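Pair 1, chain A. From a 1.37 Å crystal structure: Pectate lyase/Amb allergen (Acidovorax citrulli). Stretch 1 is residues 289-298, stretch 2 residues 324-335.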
# COMPACT_ATOMS: atom_id res chain seq x y z
N TYR A 289 -14.94 3.01 29.37
CA TYR A 289 -16.14 2.34 28.84
C TYR A 289 -16.13 2.27 27.31
O TYR A 289 -17.04 2.76 26.64
CB TYR A 289 -17.43 2.97 29.40
CG TYR A 289 -17.53 2.92 30.91
CD1 TYR A 289 -17.69 1.72 31.58
CD2 TYR A 289 -17.49 4.08 31.67
CE1 TYR A 289 -17.79 1.67 32.96
CE2 TYR A 289 -17.59 4.04 33.05
CZ TYR A 289 -17.73 2.83 33.69
OH TYR A 289 -17.85 2.78 35.06
N VAL A 290 -15.10 1.62 26.78
CA VAL A 290 -14.91 1.51 25.35
C VAL A 290 -15.05 0.06 24.95
O VAL A 290 -14.47 -0.82 25.59
CB VAL A 290 -13.49 1.99 24.97
CG1 VAL A 290 -13.27 1.93 23.46
CG2 VAL A 290 -13.24 3.40 25.53
N THR A 291 -15.80 -0.19 23.89
CA THR A 291 -15.87 -1.52 23.30
C THR A 291 -15.47 -1.47 21.84
O THR A 291 -16.01 -0.65 21.07
CB THR A 291 -17.28 -2.13 23.43
OG1 THR A 291 -17.53 -2.36 24.82
CG2 THR A 291 -17.39 -3.45 22.66
N LEU A 292 -14.54 -2.34 21.45
CA LEU A 292 -14.17 -2.53 20.05
C LEU A 292 -14.64 -3.93 19.65
O LEU A 292 -14.11 -4.92 20.15
CB LEU A 292 -12.65 -2.40 19.87
CG LEU A 292 -12.08 -1.06 20.32
CD1 LEU A 292 -11.56 -1.14 21.76
CD2 LEU A 292 -10.96 -0.63 19.39
N SER A 293 -15.65 -4.00 18.78
CA SER A 293 -16.28 -5.26 18.44
C SER A 293 -16.32 -5.45 16.92
O SER A 293 -16.56 -4.51 16.17
CB SER A 293 -17.70 -5.31 19.00
OG SER A 293 -18.45 -4.17 18.60
N ASN A 294 -16.06 -6.69 16.49
CA ASN A 294 -16.32 -7.07 15.10
C ASN A 294 -15.55 -6.24 14.08
O ASN A 294 -16.04 -6.02 12.97
CB ASN A 294 -17.83 -6.99 14.80
CG ASN A 294 -18.66 -7.70 15.85
OD1 ASN A 294 -18.41 -8.87 16.15
ND2 ASN A 294 -19.65 -6.99 16.42
N ASN A 295 -14.35 -5.79 14.45
CA ASN A 295 -13.51 -5.00 13.54
C ASN A 295 -12.44 -5.88 12.90
O ASN A 295 -12.11 -6.95 13.42
CB ASN A 295 -12.78 -3.86 14.27
CG ASN A 295 -13.72 -2.92 14.98
OD1 ASN A 295 -14.37 -2.08 14.36
ND2 ASN A 295 -13.79 -3.04 16.30
N HIS A 296 -11.90 -5.42 11.77
CA HIS A 296 -10.75 -6.04 11.14
C HIS A 296 -9.58 -5.06 11.25
O HIS A 296 -9.60 -4.01 10.63
CB HIS A 296 -11.06 -6.32 9.67
CG HIS A 296 -9.95 -6.99 8.93
ND1 HIS A 296 -9.92 -7.04 7.55
CD2 HIS A 296 -8.85 -7.66 9.36
CE1 HIS A 296 -8.86 -7.73 7.16
NE2 HIS A 296 -8.19 -8.12 8.24
N PHE A 297 -8.59 -5.40 12.07
CA PHE A 297 -7.38 -4.59 12.22
C PHE A 297 -6.26 -5.32 11.53
O PHE A 297 -6.02 -6.49 11.83
CB PHE A 297 -6.98 -4.47 13.70
CG PHE A 297 -8.04 -3.86 14.59
CD1 PHE A 297 -8.15 -2.48 14.73
CD2 PHE A 297 -8.91 -4.67 15.32
CE1 PHE A 297 -9.11 -1.93 15.58
CE2 PHE A 297 -9.87 -4.12 16.17
CZ PHE A 297 -9.97 -2.74 16.30
N HIS A 298 -5.56 -4.67 10.61
CA HIS A 298 -4.50 -5.39 9.89
C HIS A 298 -3.35 -4.51 9.49
O HIS A 298 -3.53 -3.32 9.24
CB HIS A 298 -5.05 -6.19 8.69
CG HIS A 298 -5.59 -5.36 7.56
ND1 HIS A 298 -4.82 -4.96 6.48
CD2 HIS A 298 -6.85 -4.91 7.29
CE1 HIS A 298 -5.57 -4.30 5.62
NE2 HIS A 298 -6.80 -4.24 6.09
N VAL A 324 -11.97 -1.34 28.88
CA VAL A 324 -12.08 -1.59 27.44
C VAL A 324 -12.41 -3.06 27.21
O VAL A 324 -11.84 -3.96 27.85
CB VAL A 324 -10.75 -1.27 26.70
CG1 VAL A 324 -10.92 -1.41 25.20
CG2 VAL A 324 -10.28 0.13 27.05
N THR A 325 -13.35 -3.31 26.30
CA THR A 325 -13.67 -4.66 25.86
C THR A 325 -13.33 -4.81 24.38
O THR A 325 -13.72 -3.97 23.56
CB THR A 325 -15.17 -4.93 26.00
OG1 THR A 325 -15.58 -4.71 27.37
CG2 THR A 325 -15.50 -6.35 25.56
N PHE A 326 -12.61 -5.88 24.04
CA PHE A 326 -12.34 -6.25 22.64
C PHE A 326 -13.00 -7.60 22.38
O PHE A 326 -12.64 -8.59 23.02
CB PHE A 326 -10.84 -6.49 22.37
CG PHE A 326 -9.97 -5.26 22.40
CD1 PHE A 326 -9.46 -4.78 23.61
CD2 PHE A 326 -9.57 -4.66 21.21
CE1 PHE A 326 -8.58 -3.70 23.64
CE2 PHE A 326 -8.68 -3.57 21.23
CZ PHE A 326 -8.19 -3.10 22.46
N HIS A 327 -13.91 -7.68 21.41
CA HIS A 327 -14.43 -8.99 21.05
C HIS A 327 -14.81 -9.09 19.58
O HIS A 327 -15.24 -8.11 18.96
CB HIS A 327 -15.60 -9.44 21.96
CG HIS A 327 -16.90 -8.72 21.74
ND1 HIS A 327 -17.82 -9.12 20.79
CD2 HIS A 327 -17.45 -7.67 22.38
CE1 HIS A 327 -18.89 -8.34 20.87
NE2 HIS A 327 -18.69 -7.45 21.82
N GLY A 328 -14.63 -10.29 19.03
CA GLY A 328 -15.02 -10.56 17.66
C GLY A 328 -14.13 -9.92 16.62
O GLY A 328 -14.48 -9.84 15.45
N ASN A 329 -12.95 -9.46 17.04
CA ASN A 329 -12.07 -8.78 16.09
C ASN A 329 -11.11 -9.74 15.41
O ASN A 329 -10.75 -10.79 15.97
CB ASN A 329 -11.25 -7.69 16.80
CG ASN A 329 -12.13 -6.66 17.51
OD1 ASN A 329 -12.81 -5.86 16.87
ND2 ASN A 329 -12.12 -6.69 18.84
N HIS A 330 -10.70 -9.36 14.20
CA HIS A 330 -9.62 -10.02 13.49
C HIS A 330 -8.39 -9.13 13.66
O HIS A 330 -8.38 -7.99 13.21
CB HIS A 330 -10.00 -10.14 12.01
CG HIS A 330 -9.12 -11.05 11.22
ND1 HIS A 330 -9.29 -11.21 9.86
CD2 HIS A 330 -8.10 -11.88 11.58
CE1 HIS A 330 -8.40 -12.08 9.41
NE2 HIS A 330 -7.67 -12.50 10.43
N PHE A 331 -7.38 -9.66 14.37
CA PHE A 331 -6.11 -8.96 14.61
C PHE A 331 -5.09 -9.61 13.67
O PHE A 331 -4.48 -10.63 14.02
CB PHE A 331 -5.66 -9.17 16.05
CG PHE A 331 -6.58 -8.58 17.11
CD1 PHE A 331 -7.06 -7.26 17.04
CD2 PHE A 331 -6.92 -9.34 18.21
CE1 PHE A 331 -7.86 -6.75 18.06
CE2 PHE A 331 -7.72 -8.83 19.24
CZ PHE A 331 -8.17 -7.53 19.18
N GLN A 332 -4.92 -9.05 12.47
CA GLN A 332 -4.15 -9.70 11.41
C GLN A 332 -2.91 -8.91 11.06
O GLN A 332 -2.98 -7.70 10.84
CB GLN A 332 -5.04 -9.87 10.17
CG GLN A 332 -4.34 -10.56 9.01
CD GLN A 332 -5.23 -10.74 7.81
OE1 GLN A 332 -6.20 -10.01 7.62
NE2 GLN A 332 -4.89 -11.69 6.96
N ASN A 333 -1.76 -9.57 11.01
CA ASN A 333 -0.52 -8.88 10.64
C ASN A 333 -0.28 -7.64 11.50
O ASN A 333 0.08 -6.58 10.98
CB ASN A 333 -0.52 -8.48 9.16
CG ASN A 333 -0.68 -9.66 8.25
OD1 ASN A 333 -0.49 -10.81 8.65
ND2 ASN A 333 -1.04 -9.38 7.01
N LEU A 334 -0.47 -7.80 12.81
CA LEU A 334 -0.11 -6.76 13.77
C LEU A 334 1.12 -7.22 14.53
O LEU A 334 1.23 -8.40 14.91
CB LEU A 334 -1.25 -6.50 14.77
CG LEU A 334 -2.64 -6.23 14.18
CD1 LEU A 334 -3.66 -6.04 15.32
CD2 LEU A 334 -2.61 -4.99 13.27
N ARG A 335 2.04 -6.30 14.78
CA ARG A 335 3.29 -6.69 15.42
C ARG A 335 3.24 -6.80 16.94
O ARG A 335 3.79 -7.73 17.52
CB ARG A 335 4.42 -5.74 15.00
CG ARG A 335 5.77 -6.03 15.63
CD ARG A 335 6.87 -5.49 14.74
NE ARG A 335 8.20 -5.54 15.34
CZ ARG A 335 9.00 -6.61 15.33
NH1 ARG A 335 8.57 -7.73 14.79
NH2 ARG A 335 10.21 -6.55 15.88
O HOH W 1 -16.97 -10.77 14.79

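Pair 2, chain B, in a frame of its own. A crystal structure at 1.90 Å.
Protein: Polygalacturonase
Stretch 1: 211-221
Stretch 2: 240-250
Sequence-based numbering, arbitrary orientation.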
# COMPACT_ATOMS: atom_id res chain seq x y z
N ASN B 211 4.97 -2.80 13.81
CA ASN B 211 6.29 -3.26 13.39
C ASN B 211 6.40 -3.52 11.90
O ASN B 211 6.45 -4.64 11.41
CB ASN B 211 6.69 -4.48 14.24
CG ASN B 211 6.74 -4.11 15.72
OD1 ASN B 211 7.31 -3.07 16.08
ND2 ASN B 211 6.14 -4.93 16.57
N ILE B 212 6.49 -2.42 11.16
CA ILE B 212 6.56 -2.40 9.71
C ILE B 212 7.84 -1.76 9.17
O ILE B 212 8.20 -0.65 9.59
CB ILE B 212 5.41 -1.54 9.13
CG1 ILE B 212 4.05 -1.88 9.73
CG2 ILE B 212 5.39 -1.64 7.61
CD1 ILE B 212 3.60 -3.31 9.56
N THR B 213 8.46 -2.40 8.18
CA THR B 213 9.61 -1.81 7.51
C THR B 213 9.38 -1.83 6.00
O THR B 213 9.09 -2.88 5.43
CB THR B 213 10.93 -2.54 7.80
OG1 THR B 213 11.32 -2.29 9.16
CG2 THR B 213 12.06 -2.08 6.89
N ILE B 214 9.51 -0.67 5.36
CA ILE B 214 9.45 -0.59 3.90
C ILE B 214 10.80 0.02 3.48
O ILE B 214 11.07 1.16 3.85
CB ILE B 214 8.27 0.20 3.36
CG1 ILE B 214 6.93 -0.42 3.76
CG2 ILE B 214 8.37 0.30 1.83
CD1 ILE B 214 5.70 0.42 3.47
N ALA B 215 11.67 -0.76 2.84
CA ALA B 215 13.00 -0.27 2.51
C ALA B 215 13.52 -0.69 1.15
O ALA B 215 13.14 -1.71 0.58
CB ALA B 215 13.99 -0.76 3.58
N TYR B 216 14.36 0.16 0.56
CA TYR B 216 14.98 -0.09 -0.74
C TYR B 216 13.97 -0.48 -1.80
O TYR B 216 14.22 -1.36 -2.63
CB TYR B 216 16.06 -1.17 -0.57
CG TYR B 216 17.19 -0.70 0.32
CD1 TYR B 216 18.12 0.21 -0.14
CD2 TYR B 216 17.29 -1.15 1.63
CE1 TYR B 216 19.15 0.66 0.69
CE2 TYR B 216 18.30 -0.71 2.46
CZ TYR B 216 19.23 0.18 1.98
OH TYR B 216 20.24 0.62 2.81
N SER B 217 12.81 0.17 -1.80
CA SER B 217 11.73 -0.13 -2.71
C SER B 217 11.43 1.04 -3.63
O SER B 217 11.89 2.16 -3.43
CB SER B 217 10.50 -0.56 -1.91
OG SER B 217 10.77 -1.78 -1.22
N ASN B 218 10.68 0.76 -4.68
CA ASN B 218 10.35 1.74 -5.72
C ASN B 218 8.85 1.68 -5.98
O ASN B 218 8.36 0.66 -6.47
CB ASN B 218 11.15 1.37 -6.97
CG ASN B 218 11.14 2.52 -7.96
OD1 ASN B 218 10.06 2.98 -8.32
ND2 ASN B 218 12.33 2.98 -8.35
N ILE B 219 8.13 2.73 -5.60
CA ILE B 219 6.67 2.71 -5.73
C ILE B 219 6.13 3.82 -6.61
O ILE B 219 6.26 5.00 -6.31
CB ILE B 219 6.00 2.77 -4.35
CG1 ILE B 219 6.44 1.60 -3.46
CG2 ILE B 219 4.48 2.76 -4.47
CD1 ILE B 219 5.99 1.70 -2.02
N ALA B 220 5.49 3.43 -7.71
CA ALA B 220 4.86 4.38 -8.64
C ALA B 220 3.47 3.83 -8.96
O ALA B 220 3.36 2.71 -9.47
CB ALA B 220 5.68 4.57 -9.90
N THR B 221 2.44 4.59 -8.63
CA THR B 221 1.07 4.10 -8.83
C THR B 221 0.11 5.26 -9.00
O THR B 221 0.55 6.37 -9.31
CB THR B 221 0.68 3.20 -7.64
OG1 THR B 221 -0.59 2.59 -7.87
CG2 THR B 221 0.64 4.00 -6.34
N ILE B 240 6.92 2.08 12.73
CA ILE B 240 7.07 1.93 11.28
C ILE B 240 8.33 2.61 10.78
O ILE B 240 8.66 3.72 11.20
CB ILE B 240 5.86 2.52 10.51
CG1 ILE B 240 4.57 1.78 10.87
CG2 ILE B 240 6.07 2.48 9.00
CD1 ILE B 240 3.30 2.37 10.29
N SER B 241 9.07 1.93 9.92
CA SER B 241 10.29 2.45 9.32
C SER B 241 10.14 2.48 7.80
O SER B 241 9.89 1.44 7.19
CB SER B 241 11.52 1.63 9.66
OG SER B 241 11.85 1.71 11.03
N ILE B 242 10.24 3.66 7.20
CA ILE B 242 10.17 3.84 5.75
C ILE B 242 11.54 4.40 5.33
O ILE B 242 11.80 5.59 5.46
CB ILE B 242 9.07 4.83 5.34
CG1 ILE B 242 7.71 4.46 5.93
CG2 ILE B 242 8.98 4.96 3.82
CD1 ILE B 242 7.16 3.11 5.52
N LEU B 243 12.45 3.52 4.94
CA LEU B 243 13.83 3.88 4.66
C LEU B 243 14.37 3.56 3.28
O LEU B 243 14.33 2.43 2.80
CB LEU B 243 14.72 3.13 5.68
CG LEU B 243 14.32 3.17 7.15
CD1 LEU B 243 15.03 2.09 7.96
CD2 LEU B 243 14.58 4.54 7.75
N HIS B 244 15.14 4.51 2.72
CA HIS B 244 15.87 4.33 1.48
C HIS B 244 14.96 3.92 0.32
O HIS B 244 15.12 2.87 -0.30
CB HIS B 244 17.00 3.29 1.64
CG HIS B 244 17.81 3.49 2.89
ND1 HIS B 244 18.51 4.65 3.15
CD2 HIS B 244 17.96 2.69 3.98
CE1 HIS B 244 19.10 4.54 4.33
NE2 HIS B 244 18.78 3.37 4.86
N ASN B 245 13.97 4.76 0.03
CA ASN B 245 13.01 4.47 -1.02
C ASN B 245 12.93 5.55 -2.10
O ASN B 245 13.36 6.69 -1.92
CB ASN B 245 11.61 4.32 -0.40
CG ASN B 245 11.51 3.13 0.54
OD1 ASN B 245 11.62 1.98 0.11
ND2 ASN B 245 11.32 3.43 1.82
N ASP B 246 12.32 5.16 -3.21
CA ASP B 246 12.09 6.04 -4.35
C ASP B 246 10.60 5.99 -4.72
O ASP B 246 10.10 4.90 -5.00
CB ASP B 246 12.89 5.62 -5.58
CG ASP B 246 14.37 5.91 -5.47
OD1 ASP B 246 14.77 7.07 -5.72
OD2 ASP B 246 15.14 4.98 -5.14
N PHE B 247 9.91 7.11 -4.67
CA PHE B 247 8.49 7.13 -5.03
C PHE B 247 8.29 7.95 -6.31
O PHE B 247 8.88 9.02 -6.50
CB PHE B 247 7.61 7.66 -3.92
CG PHE B 247 7.40 6.86 -2.67
CD1 PHE B 247 7.98 5.63 -2.45
CD2 PHE B 247 6.57 7.37 -1.68
CE1 PHE B 247 7.79 4.92 -1.29
CE2 PHE B 247 6.35 6.67 -0.50
CZ PHE B 247 6.96 5.44 -0.31
N GLY B 248 7.49 7.40 -7.22
CA GLY B 248 7.17 8.06 -8.48
C GLY B 248 5.77 8.66 -8.41
O GLY B 248 5.39 9.27 -7.40
N THR B 249 4.98 8.50 -9.47
CA THR B 249 3.63 9.03 -9.46
C THR B 249 2.86 8.45 -8.28
O THR B 249 3.20 7.39 -7.74
CB THR B 249 2.84 8.74 -10.74
OG1 THR B 249 2.71 7.32 -10.90
CG2 THR B 249 3.53 9.34 -11.96
N GLY B 250 1.77 9.12 -7.91
CA GLY B 250 0.94 8.64 -6.82
C GLY B 250 0.44 9.79 -5.96
O GLY B 250 0.64 10.96 -6.30
O HOH W 2 14.68 2.43 -3.99

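The two pairs differ most sharply at the break between the successive strands, where G328(A) of pair 1 coincides with H244(B) of pair 2. Both residues have positive phi (73° and 56°), but glycine leaves room that the neighbouring stretch fills. The CA-to-CB bond of N294(A) points away from the other stretch, but the end of its side chain comes nearer, and a CB built on G328(A) would lie 2.6 Å from N294(A) OD1. A water links the two residues, donating to N294(A) OD1 and to G328(A) O, both at 2.7 Å. In pair 2 the matching residues are both aromatic. H244(B) CB sits over the face of the Y216(B) ring, 3.8 Å from its centroid, and the two rings run nearly parallel (25°) but slid apart, with centroids 4.8 Å apart. A polar, water-bridged break in one pair is thus a ring-covered one in the other.

Around this site the backbones are almost the same, and 14 central residues superpose with an RMSD of 0.4 Å. In each pair two successive strands of one stretch run parallel to two of the other, with axes 4.6 to 4.8 Å apart and inclined by 12° or less. The hydrogen-bond ladder matches rung for rung: T325(A) N donates to V290(A) O (2.8 Å) as S241(B) N does to I212(B) O (2.7 Å), and beyond the break F297(A) N donates to H330(A) O (2.8 Å) as I219(B) N does to D246(B) O (3.0 Å).

The most faithfully kept side chain is an asparagine, N329(A) in pair 1 and N245(B) in pair 2, whose side-chain centres fall 0.5 Å apart. Its amide bridges the turn in the opposite stretch. N329(A) ND2 donates to L292(A) O (3.0 Å) while N329(A) OD1 accepts from N295(A) N (2.9 Å); N245(B) ND2 donates to I214(B) O (3.1 Å) and N245(B) OD1 accepts from S217(B) N (2.9 Å). Pair 1 adds a bond from N295(A) ND2 to N329(A) OD1 (3.0 Å). At the matching position S217(B) turns its hydroxyl to its own stretch, with S217(B) OG donating to A215(B) O (3.0 Å).

On the face that carries L292(A) and F297(A), the packing is apolar in both pairs but differently built. L292(A) CD1 lies over the face of the F326(A) ring, 4.0 Å from its centroid; in pair 2 two isoleucines meet, I214(B) CD1 and I242(B) CD1 being 3.7 Å apart. Further along, F297(A) and F331(A) form a slid, near-parallel ring pair (centroids 5.7 Å), whereas I219(B) CD1 approaches F247(B) CE1 at 3.8 Å.

The other face diverges more. The H296(A) and H330(A) ring planes lie near parallel (12°), but the rings are slid apart (centroids 4.8 Å) and barely overlap, and H296(A) NE2 donates to Q332(A) OE1 (2.8 Å). Pair 2 has N218(B) and D246(B) here, and a water donates to D246(B) OD2 (2.8 Å) and S217(B) O (2.9 Å). Q332(A) is matched by G248(B), where a CB would come within 3.0 Å of A220(B) CB.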